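Local coordinates for capsular polysaccharide export system protein KpsC (Thermosulfurimonas dismutans, PDB 6MGB) that probably transfers Kdo in beta-2,4 linkage from a CMP-activated donor while the conserved glycolipid that holds Gram-negative capsules is being built, at residues Y198-V201 / H202-V205; V260-F263 / G264-Y268; K145-R149 / G150-P154; K131-D135 / H136-K140. One frame throughout, in Å; residues are numbered along the deposited sequence. Where two conformers were deposited one is given.

Interaction 1: Y198-V201 / H202-V205; sequences YVKV and HPEV. With C5P (cytidine-5'-monophosphate), chain D.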
loop_
_atom_site.group_PDB
_atom_site.type_symbol
_atom_site.label_atom_id
_atom_site.label_comp_id
_atom_site.label_asym_id
_atom_site.label_seq_id
_atom_site.Cartn_x
_atom_site.Cartn_y
_atom_site.Cartn_z
ATOM N N TYR A 198 -2.455 15.018 -16.765
ATOM C CA TYR A 198 -1.451 13.969 -16.861
ATOM C C TYR A 198 -1.965 12.693 -16.209
ATOM O O TYR A 198 -2.606 12.737 -15.154
ATOM C CB TYR A 198 -0.140 14.394 -16.194
ATOM C CG TYR A 198 0.596 15.492 -16.925
ATOM C CD1 TYR A 198 0.274 16.826 -16.720
ATOM C CD2 TYR A 198 1.623 15.194 -17.812
ATOM C CE1 TYR A 198 0.948 17.833 -17.384
ATOM C CE2 TYR A 198 2.301 16.195 -18.480
ATOM C CZ TYR A 198 1.961 17.513 -18.261
ATOM O OH TYR A 198 2.631 18.515 -18.924
ATOM N N VAL A 199 -1.680 11.561 -16.848
ATOM C CA VAL A 199 -2.009 10.238 -16.331
ATOM C C VAL A 199 -0.709 9.468 -16.162
ATOM O O VAL A 199 0.068 9.339 -17.116
ATOM C CB VAL A 199 -2.969 9.482 -17.270
ATOM C CG1 VAL A 199 -3.191 8.052 -16.786
ATOM C CG2 VAL A 199 -4.294 10.217 -17.387
ATOM N N LYS A 200 -0.476 8.949 -14.958
ATOM C CA LYS A 200 0.723 8.171 -14.666
ATOM C C LYS A 200 0.361 6.691 -14.707
ATOM O O LYS A 200 -0.423 6.211 -13.882
ATOM C CB LYS A 200 1.318 8.554 -13.313
ATOM C CG LYS A 200 2.525 7.711 -12.901
ATOM C CD LYS A 200 3.558 7.625 -14.020
ATOM C CE LYS A 200 4.860 6.994 -13.556
ATOM N NZ LYS A 200 4.652 5.682 -12.888
ATOM N N VAL A 201 0.937 5.972 -15.672
ATOM C CA VAL A 201 0.710 4.539 -15.786
ATOM C C VAL A 201 1.485 3.807 -14.697
ATOM O O VAL A 201 2.584 4.213 -14.298
ATOM C CB VAL A 201 1.113 4.048 -17.188
ATOM C CG1 VAL A 201 1.009 2.533 -17.290
ATOM C CG2 VAL A 201 0.242 4.711 -18.250
ATOM N N HIS A 202 0.909 2.706 -14.222
ATOM C CA HIS A 202 1.505 1.950 -13.130
ATOM C C HIS A 202 2.770 1.238 -13.615
ATOM O O HIS A 202 2.808 0.745 -14.746
ATOM C CB HIS A 202 0.492 0.934 -12.597
ATOM C CG HIS A 202 0.880 0.301 -11.297
ATOM N ND1 HIS A 202 1.837 -0.685 -11.205
ATOM C CD2 HIS A 202 0.417 0.494 -10.039
ATOM C CE1 HIS A 202 1.959 -1.064 -9.946
ATOM N NE2 HIS A 202 1.108 -0.364 -9.217
ATOM N N PRO A 203 3.821 1.169 -12.789
ATOM C CA PRO A 203 5.070 0.544 -13.266
ATOM C C PRO A 203 4.905 -0.891 -13.736
ATOM O O PRO A 203 5.563 -1.292 -14.703
ATOM C CB PRO A 203 6.000 0.641 -12.045
ATOM C CG PRO A 203 5.109 0.936 -10.879
ATOM C CD PRO A 203 3.981 1.733 -11.440
ATOM N N GLU A 204 4.056 -1.684 -13.076
ATOM C CA GLU A 204 3.835 -3.056 -13.524
ATOM C C GLU A 204 3.200 -3.094 -14.908
ATOM O O GLU A 204 3.366 -4.077 -15.640
ATOM C CB GLU A 204 2.963 -3.807 -12.517
ATOM C CG GLU A 204 3.672 -4.135 -11.215
ATOM C CD GLU A 204 2.753 -4.786 -10.200
ATOM O OE1 GLU A 204 1.755 -5.411 -10.615
ATOM O OE2 GLU A 204 3.024 -4.666 -8.985
ATOM N N VAL A 205 2.468 -2.044 -15.282
ATOM C CA VAL A 205 1.911 -1.967 -16.627
ATOM C C VAL A 205 2.967 -1.486 -17.612
ATOM O O VAL A 205 2.998 -1.924 -18.767
ATOM C CB VAL A 205 0.667 -1.059 -16.633
ATOM C CG1 VAL A 205 0.181 -0.807 -18.057
ATOM C CG2 VAL A 205 -0.444 -1.685 -15.804
HETATM O O3P C5P D . -1.185 0.674 -4.723
HETATM P P C5P D . -0.507 0.544 -6.068
HETATM O O1P C5P D . -1.375 1.223 -7.123
HETATM O O2P C5P D . -0.138 -0.842 -6.559
HETATM O "O5'" C5P D . 0.832 1.395 -5.955
HETATM C "C5'" C5P D . 2.019 0.843 -5.407
HETATM C "C4'" C5P D . 3.166 1.812 -5.538
HETATM O "O4'" C5P D . 3.580 1.871 -6.928
HETATM C "C3'" C5P D . 2.843 3.256 -5.181
HETATM O "O3'" C5P D . 2.941 3.510 -3.790
HETATM C "C2'" C5P D . 3.848 4.047 -6.011
HETATM O "O2'" C5P D . 5.119 4.088 -5.377
HETATM C "C1'" C5P D . 3.951 3.189 -7.272
HETATM N N1 C5P D . 3.044 3.665 -8.343
HETATM C C2 C5P D . 3.575 4.484 -9.479
HETATM N N3 C5P D . 2.643 4.961 -10.561
HETATM C C4 C5P D . 1.223 4.627 -10.516
HETATM C C5 C5P D . 0.695 3.811 -9.386
HETATM C C6 C5P D . 1.627 3.335 -8.305
HETATM O O2 C5P D . 4.723 4.758 -9.521
HETATM N N4 C5P D . 0.318 5.091 -11.564
#

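Interaction 2: V260-F263 / G264-Y268; sequences VICF and GMPFY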
loop_
_atom_site.group_PDB
_atom_site.type_symbol
_atom_site.label_atom_id
_atom_site.label_comp_id
_atom_site.label_asym_id
_atom_site.label_seq_id
_atom_site.Cartn_x
_atom_site.Cartn_y
_atom_site.Cartn_z
ATOM N N VAL A 260 -5.244 15.322 -2.174
ATOM C CA VAL A 260 -5.513 13.994 -2.712
ATOM C C VAL A 260 -7.021 13.803 -2.776
ATOM O O VAL A 260 -7.706 13.838 -1.746
ATOM C CB VAL A 260 -4.845 12.898 -1.869
ATOM C CG1 VAL A 260 -5.202 11.517 -2.395
ATOM C CG2 VAL A 260 -3.333 13.087 -1.876
ATOM N N ILE A 261 -7.532 13.598 -3.985
ATOM C CA ILE A 261 -8.957 13.402 -4.220
ATOM C C ILE A 261 -9.168 11.915 -4.475
ATOM O O ILE A 261 -8.719 11.378 -5.494
ATOM C CB ILE A 261 -9.455 14.260 -5.392
ATOM C CG1 ILE A 261 -9.038 15.721 -5.176
ATOM C CG2 ILE A 261 -10.968 14.144 -5.529
ATOM C CD1 ILE A 261 -9.366 16.649 -6.322
ATOM N N CYS A 262 -9.842 11.247 -3.540
ATOM C CA CYS A 262 -10.012 9.800 -3.566
ATOM C C CYS A 262 -11.397 9.445 -4.086
ATOM O O CYS A 262 -12.405 9.948 -3.580
ATOM C CB CYS A 262 -9.822 9.204 -2.169
ATOM S SG CYS A 262 -8.178 9.405 -1.471
ATOM N N PHE A 263 -11.441 8.561 -5.083
ATOM C CA PHE A 263 -12.701 8.076 -5.627
ATOM C C PHE A 263 -13.078 6.694 -5.110
ATOM O O PHE A 263 -14.234 6.284 -5.272
ATOM C CB PHE A 263 -12.638 8.070 -7.156
ATOM C CG PHE A 263 -12.687 9.444 -7.750
ATOM C CD1 PHE A 263 -11.653 10.340 -7.534
ATOM C CD2 PHE A 263 -13.774 9.852 -8.498
ATOM C CE1 PHE A 263 -11.699 11.611 -8.062
ATOM C CE2 PHE A 263 -13.822 11.119 -9.033
ATOM C CZ PHE A 263 -12.782 12.001 -8.815
ATOM N N GLY A 264 -12.131 5.972 -4.512
ATOM C CA GLY A 264 -12.425 4.828 -3.684
ATOM C C GLY A 264 -12.192 5.133 -2.215
ATOM O O GLY A 264 -12.046 6.285 -1.803
ATOM N N MET A 265 -12.150 4.066 -1.417
ATOM C CA MET A 265 -11.929 4.165 0.024
ATOM C C MET A 265 -10.681 3.368 0.397
ATOM O O MET A 265 -10.771 2.305 1.028
ATOM C CB MET A 265 -13.150 3.672 0.797
ATOM C CG MET A 265 -13.047 3.781 2.318
ATOM S SD MET A 265 -12.743 5.446 2.955
ATOM C CE MET A 265 -14.110 6.362 2.244
ATOM N N PRO A 266 -9.495 3.854 0.014
ATOM C CA PRO A 266 -8.253 3.175 0.412
ATOM C C PRO A 266 -7.962 3.308 1.901
ATOM O O PRO A 266 -8.723 3.943 2.636
ATOM C CB PRO A 266 -7.185 3.874 -0.439
ATOM C CG PRO A 266 -7.756 5.222 -0.724
ATOM C CD PRO A 266 -9.237 5.011 -0.860
ATOM N N PHE A 267 -6.852 2.723 2.358
ATOM C CA PHE A 267 -6.592 2.654 3.792
ATOM C C PHE A 267 -6.427 4.037 4.407
ATOM O O PHE A 267 -6.687 4.219 5.601
ATOM C CB PHE A 267 -5.350 1.800 4.061
ATOM C CG PHE A 267 -4.067 2.400 3.550
ATOM C CD1 PHE A 267 -3.284 3.197 4.370
ATOM C CD2 PHE A 267 -3.636 2.155 2.256
ATOM C CE1 PHE A 267 -2.100 3.744 3.908
ATOM C CE2 PHE A 267 -2.451 2.700 1.791
ATOM C CZ PHE A 267 -1.684 3.495 2.619
ATOM N N TYR A 268 -6.010 5.020 3.614
ATOM C CA TYR A 268 -5.730 6.361 4.108
ATOM C C TYR A 268 -6.893 7.325 3.910
ATOM O O TYR A 268 -6.787 8.490 4.307
ATOM C CB TYR A 268 -4.481 6.921 3.418
ATOM C CG TYR A 268 -4.558 6.878 1.914
ATOM C CD1 TYR A 268 -4.116 5.765 1.212
ATOM C CD2 TYR A 268 -5.086 7.941 1.197
ATOM C CE1 TYR A 268 -4.189 5.718 -0.165
ATOM C CE2 TYR A 268 -5.164 7.903 -0.177
ATOM C CZ TYR A 268 -4.715 6.787 -0.855
ATOM O OH TYR A 268 -4.791 6.737 -2.227
HETATM O O HOH W 1 -13.388 8.166 -0.750
#

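Interaction 3: K145-R149 / G150-P154; sequences KPVPR and GYFTP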
loop_
_atom_site.group_PDB
_atom_site.type_symbol
_atom_site.label_atom_id
_atom_site.label_comp_id
_atom_site.label_asym_id
_atom_site.label_seq_id
_atom_site.Cartn_x
_atom_site.Cartn_y
_atom_site.Cartn_z
ATOM N N LYS A 145 13.439 6.862 -12.363
ATOM C CA LYS A 145 14.438 7.879 -12.643
ATOM C C LYS A 145 13.893 9.258 -12.297
ATOM O O LYS A 145 12.677 9.449 -12.191
ATOM C CB LYS A 145 14.837 7.832 -14.116
ATOM C CG LYS A 145 13.702 8.154 -15.079
ATOM C CD LYS A 145 14.140 8.001 -16.525
ATOM C CE LYS A 145 13.017 8.355 -17.486
ATOM N NZ LYS A 145 13.440 8.228 -18.908
ATOM N N PRO A 146 14.765 10.246 -12.107
ATOM C CA PRO A 146 14.280 11.599 -11.819
ATOM C C PRO A 146 13.539 12.192 -13.006
ATOM O O PRO A 146 13.777 11.836 -14.162
ATOM C CB PRO A 146 15.563 12.387 -11.519
ATOM C CG PRO A 146 16.606 11.354 -11.237
ATOM C CD PRO A 146 16.236 10.170 -12.062
ATOM N N VAL A 147 12.626 13.111 -12.705
ATOM C CA VAL A 147 11.949 13.883 -13.743
ATOM C C VAL A 147 12.915 14.968 -14.205
ATOM O O VAL A 147 13.304 15.826 -13.400
ATOM C CB VAL A 147 10.631 14.488 -13.235
ATOM C CG1 VAL A 147 10.046 15.452 -14.266
ATOM C CG2 VAL A 147 9.631 13.387 -12.916
ATOM N N PRO A 148 13.327 14.982 -15.470
ATOM C CA PRO A 148 14.289 15.997 -15.908
ATOM C C PRO A 148 13.676 17.387 -15.897
ATOM O O PRO A 148 12.476 17.568 -16.120
ATOM C CB PRO A 148 14.645 15.557 -17.332
ATOM C CG PRO A 148 13.439 14.828 -17.803
ATOM C CD PRO A 148 12.877 14.135 -16.591
ATOM N N ARG A 149 14.520 18.378 -15.628
ATOM C CA ARG A 149 14.082 19.761 -15.727
ATOM C C ARG A 149 13.748 20.086 -17.176
ATOM O O ARG A 149 14.436 19.647 -18.102
ATOM C CB ARG A 149 15.164 20.704 -15.202
ATOM C CG ARG A 149 14.712 22.150 -15.066
ATOM C CD ARG A 149 15.795 23.007 -14.433
ATOM N NE ARG A 149 16.178 24.130 -15.285
ATOM C CZ ARG A 149 16.947 24.025 -16.364
ATOM N NH1 ARG A 149 17.418 22.843 -16.741
ATOM N NH2 ARG A 149 17.244 25.105 -17.074
ATOM N N GLY A 150 12.679 20.851 -17.371
ATOM C CA GLY A 150 12.156 21.121 -18.692
ATOM C C GLY A 150 11.039 20.195 -19.120
ATOM O O GLY A 150 10.360 20.488 -20.112
ATOM N N TYR A 151 10.831 19.085 -18.408
ATOM C CA TYR A 151 9.713 18.200 -18.718
ATOM C C TYR A 151 8.385 18.924 -18.534
ATOM O O TYR A 151 7.485 18.823 -19.377
ATOM C CB TYR A 151 9.778 16.954 -17.832
ATOM C CG TYR A 151 8.812 15.860 -18.229
ATOM C CD1 TYR A 151 9.200 14.851 -19.101
ATOM C CD2 TYR A 151 7.518 15.832 -17.730
ATOM C CE1 TYR A 151 8.324 13.846 -19.469
ATOM C CE2 TYR A 151 6.635 14.830 -18.090
ATOM C CZ TYR A 151 7.043 13.841 -18.959
ATOM O OH TYR A 151 6.169 12.842 -19.322
ATOM N N PHE A 152 8.247 19.661 -17.435
ATOM C CA PHE A 152 7.036 20.408 -17.127
ATOM C C PHE A 152 7.270 21.898 -17.337
ATOM O O PHE A 152 8.344 22.420 -17.021
ATOM C CB PHE A 152 6.587 20.161 -15.684
ATOM C CG PHE A 152 6.086 18.768 -15.432
ATOM C CD1 PHE A 152 4.893 18.337 -15.991
ATOM C CD2 PHE A 152 6.800 17.893 -14.630
ATOM C CE1 PHE A 152 4.425 17.057 -15.760
ATOM C CE2 PHE A 152 6.337 16.612 -14.396
ATOM C CZ PHE A 152 5.149 16.193 -14.961
ATOM N N THR A 153 6.259 22.576 -17.866
ATOM C CA THR A 153 6.342 24.022 -18.042
ATOM C C THR A 153 6.207 24.712 -16.688
ATOM O O THR A 153 5.297 24.381 -15.919
ATOM C CB THR A 153 5.245 24.503 -18.993
ATOM O OG1 THR A 153 5.407 23.873 -20.270
ATOM C CG2 THR A 153 5.302 26.019 -19.167
ATOM N N PRO A 154 7.082 25.660 -16.354
ATOM C CA PRO A 154 6.950 26.355 -15.065
ATOM C C PRO A 154 5.599 27.041 -14.924
ATOM O O PRO A 154 5.114 27.701 -15.847
ATOM C CB PRO A 154 8.099 27.370 -15.093
ATOM C CG PRO A 154 9.100 26.785 -16.021
ATOM C CD PRO A 154 8.316 26.046 -17.062
HETATM O O HOH W 2 10.197 19.627 -15.115
#

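Interaction 4: K131-D135 / H136-K140; sequences KLIRD and HKISK. With C5P (cytidine-5'-monophosphate), chain D.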
loop_
_atom_site.group_PDB
_atom_site.type_symbol
_atom_site.label_atom_id
_atom_site.label_comp_id
_atom_site.label_asym_id
_atom_site.label_seq_id
_atom_site.Cartn_x
_atom_site.Cartn_y
_atom_site.Cartn_z
ATOM N N LYS A 131 10.676 12.549 7.468
ATOM C CA LYS A 131 11.637 13.463 6.862
ATOM C C LYS A 131 12.633 12.712 5.987
ATOM O O LYS A 131 12.949 13.152 4.875
ATOM C CB LYS A 131 12.369 14.259 7.944
ATOM C CG LYS A 131 13.451 15.177 7.395
ATOM C CD LYS A 131 14.098 16.017 8.482
ATOM C CE LYS A 131 15.333 16.732 7.955
ATOM N NZ LYS A 131 15.051 17.508 6.713
ATOM N N LEU A 132 13.142 11.576 6.471
ATOM C CA LEU A 132 14.095 10.799 5.683
ATOM C C LEU A 132 13.470 10.320 4.378
ATOM O O LEU A 132 14.106 10.374 3.319
ATOM C CB LEU A 132 14.606 9.613 6.503
ATOM C CG LEU A 132 15.621 9.932 7.605
ATOM C CD1 LEU A 132 15.779 8.750 8.547
ATOM C CD2 LEU A 132 16.971 10.313 7.008
ATOM N N ILE A 133 12.222 9.851 4.433
ATOM C CA ILE A 133 11.553 9.365 3.229
ATOM C C ILE A 133 11.356 10.500 2.233
ATOM O O ILE A 133 11.552 10.326 1.024
ATOM C CB ILE A 133 10.221 8.689 3.600
ATOM C CG1 ILE A 133 10.494 7.357 4.307
ATOM C CG2 ILE A 133 9.354 8.469 2.365
ATOM C CD1 ILE A 133 9.276 6.739 4.963
ATOM N N ARG A 134 10.957 11.676 2.719
ATOM C CA ARG A 134 10.786 12.829 1.840
ATOM C C ARG A 134 12.118 13.263 1.241
ATOM O O ARG A 134 12.232 13.473 0.027
ATOM C CB ARG A 134 10.155 13.987 2.614
ATOM C CG ARG A 134 8.704 13.780 3.008
ATOM C CD ARG A 134 8.264 14.832 4.016
ATOM N NE ARG A 134 6.818 14.846 4.218
ATOM C CZ ARG A 134 6.198 15.584 5.133
ATOM N NH1 ARG A 134 4.877 15.535 5.241
ATOM N NH2 ARG A 134 6.893 16.368 5.947
ATOM N N ASP A 135 13.140 13.407 2.086
ATOM C CA ASP A 135 14.426 13.920 1.619
ATOM C C ASP A 135 15.067 12.991 0.596
ATOM O O ASP A 135 15.630 13.455 -0.404
ATOM C CB ASP A 135 15.364 14.134 2.807
ATOM C CG ASP A 135 14.957 15.318 3.665
ATOM O OD1 ASP A 135 14.012 16.039 3.278
ATOM O OD2 ASP A 135 15.580 15.527 4.727
ATOM N N HIS A 136 15.001 11.682 0.822
ATOM C CA HIS A 136 15.642 10.716 -0.059
ATOM C C HIS A 136 14.705 10.174 -1.131
ATOM O O HIS A 136 15.078 9.237 -1.845
ATOM C CB HIS A 136 16.223 9.564 0.762
ATOM C CG HIS A 136 17.434 9.948 1.552
ATOM N ND1 HIS A 136 17.368 10.365 2.864
ATOM C CD2 HIS A 136 18.743 9.998 1.207
ATOM C CE1 HIS A 136 18.584 10.645 3.296
ATOM N NE2 HIS A 136 19.437 10.430 2.310
ATOM N N LYS A 137 13.511 10.746 -1.264
ATOM C CA LYS A 137 12.566 10.361 -2.311
ATOM C C LYS A 137 12.341 8.850 -2.321
ATOM O O LYS A 137 12.460 8.180 -3.349
ATOM C CB LYS A 137 13.044 10.858 -3.677
ATOM C CG LYS A 137 13.234 12.368 -3.748
ATOM C CD LYS A 137 13.481 12.842 -5.172
ATOM C CE LYS A 137 13.688 14.349 -5.232
ATOM N NZ LYS A 137 14.910 14.778 -4.496
ATOM N N ILE A 138 12.006 8.314 -1.150
ATOM C CA ILE A 138 11.793 6.883 -0.965
ATOM C C ILE A 138 10.327 6.562 -1.215
ATOM O O ILE A 138 9.432 7.363 -0.922
ATOM C CB ILE A 138 12.244 6.448 0.446
ATOM C CG1 ILE A 138 13.773 6.440 0.528
ATOM C CG2 ILE A 138 11.685 5.071 0.807
ATOM C CD1 ILE A 138 14.315 6.325 1.937
ATOM N N SER A 139 10.078 5.377 -1.760
ATOM C CA SER A 139 8.722 4.936 -2.074
ATOM C C SER A 139 8.671 3.420 -1.919
ATOM O O SER A 139 9.571 2.812 -1.329
ATOM C CB SER A 139 8.319 5.411 -3.481
ATOM O OG SER A 139 9.189 4.884 -4.467
ATOM N N LYS A 140 7.615 2.801 -2.453
ATOM C CA LYS A 140 7.441 1.361 -2.297
ATOM C C LYS A 140 8.544 0.587 -3.012
ATOM O O LYS A 140 9.135 -0.337 -2.440
ATOM C CB LYS A 140 6.068 0.940 -2.823
ATOM C CG LYS A 140 5.675 -0.491 -2.481
ATOM C CD LYS A 140 4.316 -0.853 -3.066
ATOM C CE LYS A 140 3.787 -2.162 -2.495
ATOM N NZ LYS A 140 3.244 -1.992 -1.115
HETATM O O3P C5P D . -1.185 0.674 -4.723
HETATM P P C5P D . -0.507 0.544 -6.068
HETATM O O1P C5P D . -1.375 1.223 -7.123
HETATM O O2P C5P D . -0.138 -0.842 -6.559
HETATM O "O5'" C5P D . 0.832 1.395 -5.955
HETATM C "C5'" C5P D . 2.019 0.843 -5.407
HETATM C "C4'" C5P D . 3.166 1.812 -5.538
HETATM O "O4'" C5P D . 3.580 1.871 -6.928
HETATM C "C3'" C5P D . 2.843 3.256 -5.181
HETATM O "O3'" C5P D . 2.941 3.510 -3.790
HETATM C "C2'" C5P D . 3.848 4.047 -6.011
HETATM O "O2'" C5P D . 5.119 4.088 -5.377
HETATM C "C1'" C5P D . 3.951 3.189 -7.272
HETATM N N1 C5P D . 3.044 3.665 -8.343
HETATM C C2 C5P D . 3.575 4.484 -9.479
HETATM N N3 C5P D . 2.643 4.961 -10.561
HETATM C C4 C5P D . 1.223 4.627 -10.516
HETATM C C5 C5P D . 0.695 3.811 -9.386
HETATM C C6 C5P D . 1.627 3.335 -8.305
HETATM O O2 C5P D . 4.723 4.758 -9.521
HETATM N N4 C5P D . 0.318 5.091 -11.564
HETATM O O HOH W 3 8.850 10.564 -0.469
#

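Interaction 1: Y198-V201 / H202-V205
V201 and V205 meet methyl to methyl, CG1 of V201 lying 3.5 Å from CG1 of V205, with the two side chains crossing at about a right angle. Each CG1 stands anti to its own backbone nitrogen, and the apolar pair joins the residue just past strand 196-200 to the first turn of helix 203-206. K200 leaves the strand with two bends, at chi2 (50°) and chi4. The second swings K200 NZ back onto V201 O at 2.9 Å. K200 NZ also bonds CMP N3 at 3.2 Å and, weakly, O2 of the base. The backbone O of K200 takes a weak bond from cytosine N4, so K200 meets N4 with its backbone oxygen and N3 with its side chain. This is the strand-loop-helix crossing of a beta-alpha-beta unit in the nucleotide-binding half of a GT-B fold, and H202 is the N-cap of the short helix. With CG anti to the backbone nitrogen (chi1 -168°), the H202 ring uses both nitrogens: ND1 accepts from E204 N at 3.1 Å, near the ring plane, and NE2 donates to CMP O2P at 3.0 Å. Replacing this histidine with alanine removes both ring nitrogens, which would probably cost O2P a donor and leave E204 N without its side-chain acceptor. P203 CD sits over one face of the imidazole, toward the rim, and also lies 3.4 Å from cytosine C2. S247, Q248, E252 and D163 supply further bonds to the nucleotide.

Interaction 2: V260-F263 / G264-Y268
C262 SG touches the Y268 ring at CE2, 3.6 Å away, in an oblique sulfur-aromatic contact. The sulfur stands 4.8 Å from the centroid of the Y268 ring, its direction 65° off the ring normal. It gets there because SG is anti to the carbonyl carbon of C262 (chi1 -64°), with its CB directed at the loop. V260, two residues earlier and on the same side of the strand, brings CG1 to within 4.2 Å of Y268 CE2, again obliquely. P266 comes from another direction: its CG lies 3.4 Å above the plane of the Y268 ring, near the rim, and 4.3 Å from C262 SG. The loop after strand 259-262 thus folds back on a strand of the parallel sheet of the nucleotide-binding domain. A water donates to G264 O, at an unusually short distance, and weakly to C262 O, linking the two carbonyls at the bend. The phenol oxygen of Y268 bonds S247 O, the backbone of a CMP-binding residue. Sulfur, proline and valine hold the ring mainly by nonpolar packing, so its orientation probably depends on shape together with the hydrogen bond to S247 O.

Interaction 3: K145-R149 / G150-P154
The rings of Y151 and F152 both meet V147, whose CG1 approaches each obliquely. The two aromatics also pack on one another: CD2 of Y151 stands 3.5 Å above the plane of the F152 ring, over its centre, while F152 CG lies in plane at the edge of the Y151 ring. V147 CG1, anti to its backbone nitrogen (chi1 172°), fits where the two side chains part, 3.9 Å from both Y151 CB and F152 CE2, crossing each side chain at about a right angle. P148 CG adds a looser touch on Y151 CB at 4.2 Å. Between these residues the chain reverses through a type II beta turn running from P148 to Y151. Y151 N donates to P148 O at 3.2 Å, coming from above the carbonyl plane and missing the lone pairs. G150 takes the third position with phi 95°, where a side-chain carbon would run into R149 O, so the turn suits a residue without one. The P148 oxygen is shared: a water donates to it and in turn accepts from F152 N at 3.0 Å, bridging the turn to the residue beyond it. The exposed R149 side chain leads off from the corner of the turn. Inward, F152 meets the rings of Y198, H238 and F239, and Y151 meets F230 edge-to-face; the loop is thereby laid against helix 232-236 and strand 196-200. Earlier in the loop, V147 N bonds the carboxylate of D234.

Interaction 4: K131-D135 / H136-K140
L132 O accepts two hydrogen bonds from H136, one from the backbone N at 3.0 Å and one from the ring ND1 at 3.3 Å. The two donors reach it from opposite faces of the carbonyl plane, and the oxygen lies almost exactly in the plane of the imidazole. H136 CG is anti to its carbonyl carbon (chi1 -72°), which folds the ring back beside L132: the side chains lie alongside each other pointing the same way, with L132 CD2 4.1 Å from H136 CE1. Helix 120-135 ends here in a Schellman motif. I138 N donates to I133 O at 3.0 Å, in the carbonyl plane, and K137 N to R134 O at 3.3 Å from above the plane. K137, with positive phi, is the C-prime residue that turns the chain. Across this end I133 CG2 packs 4.0 Å from I138 CB, the two side chains crossing at about a right angle, and a water donates to both I133 O and I138 O. One turn back, K131 NZ forms a salt bridge with D135 OD2 at 2.9 Å on its syn lone pair. Helix 314-322 packs on L132, H136 and I138. Past the cap the chain enters the CMP pocket, where K140 CD touches ribose C5' of CMP (3.7 Å) and K140 NZ bonds Q248 and G75. The two Schellman bonds satisfy I133 O and R134 O at the helix end, while L132 O keeps its helical bond and gains a second donor from the ring, whose rotation that bond probably fixes.

Overall arrangement
Along the chain the order is interaction 4, 3, 1, then 2, all within one capsule-synthesis region of GT-B type. Interactions 1 and 2 span the ends of strands 196-200 and 259-262 of the same six-stranded parallel sheet, their centres about 18 Å apart and nearest atoms about 11 Å apart. Interaction 4 spans the end of helix 120-135 and the loop leading to strand 158-162, which also holds interaction 3, with centres about 19 Å apart. Interactions 1 and 3 touch directly, Y198 CZ lying 3.5 Å from F152 CE1. Interactions 1 and 4, nearest atoms about 7 Å apart, line part of the CMP pocket, one from a strand end, the other from the segment leaving a helix.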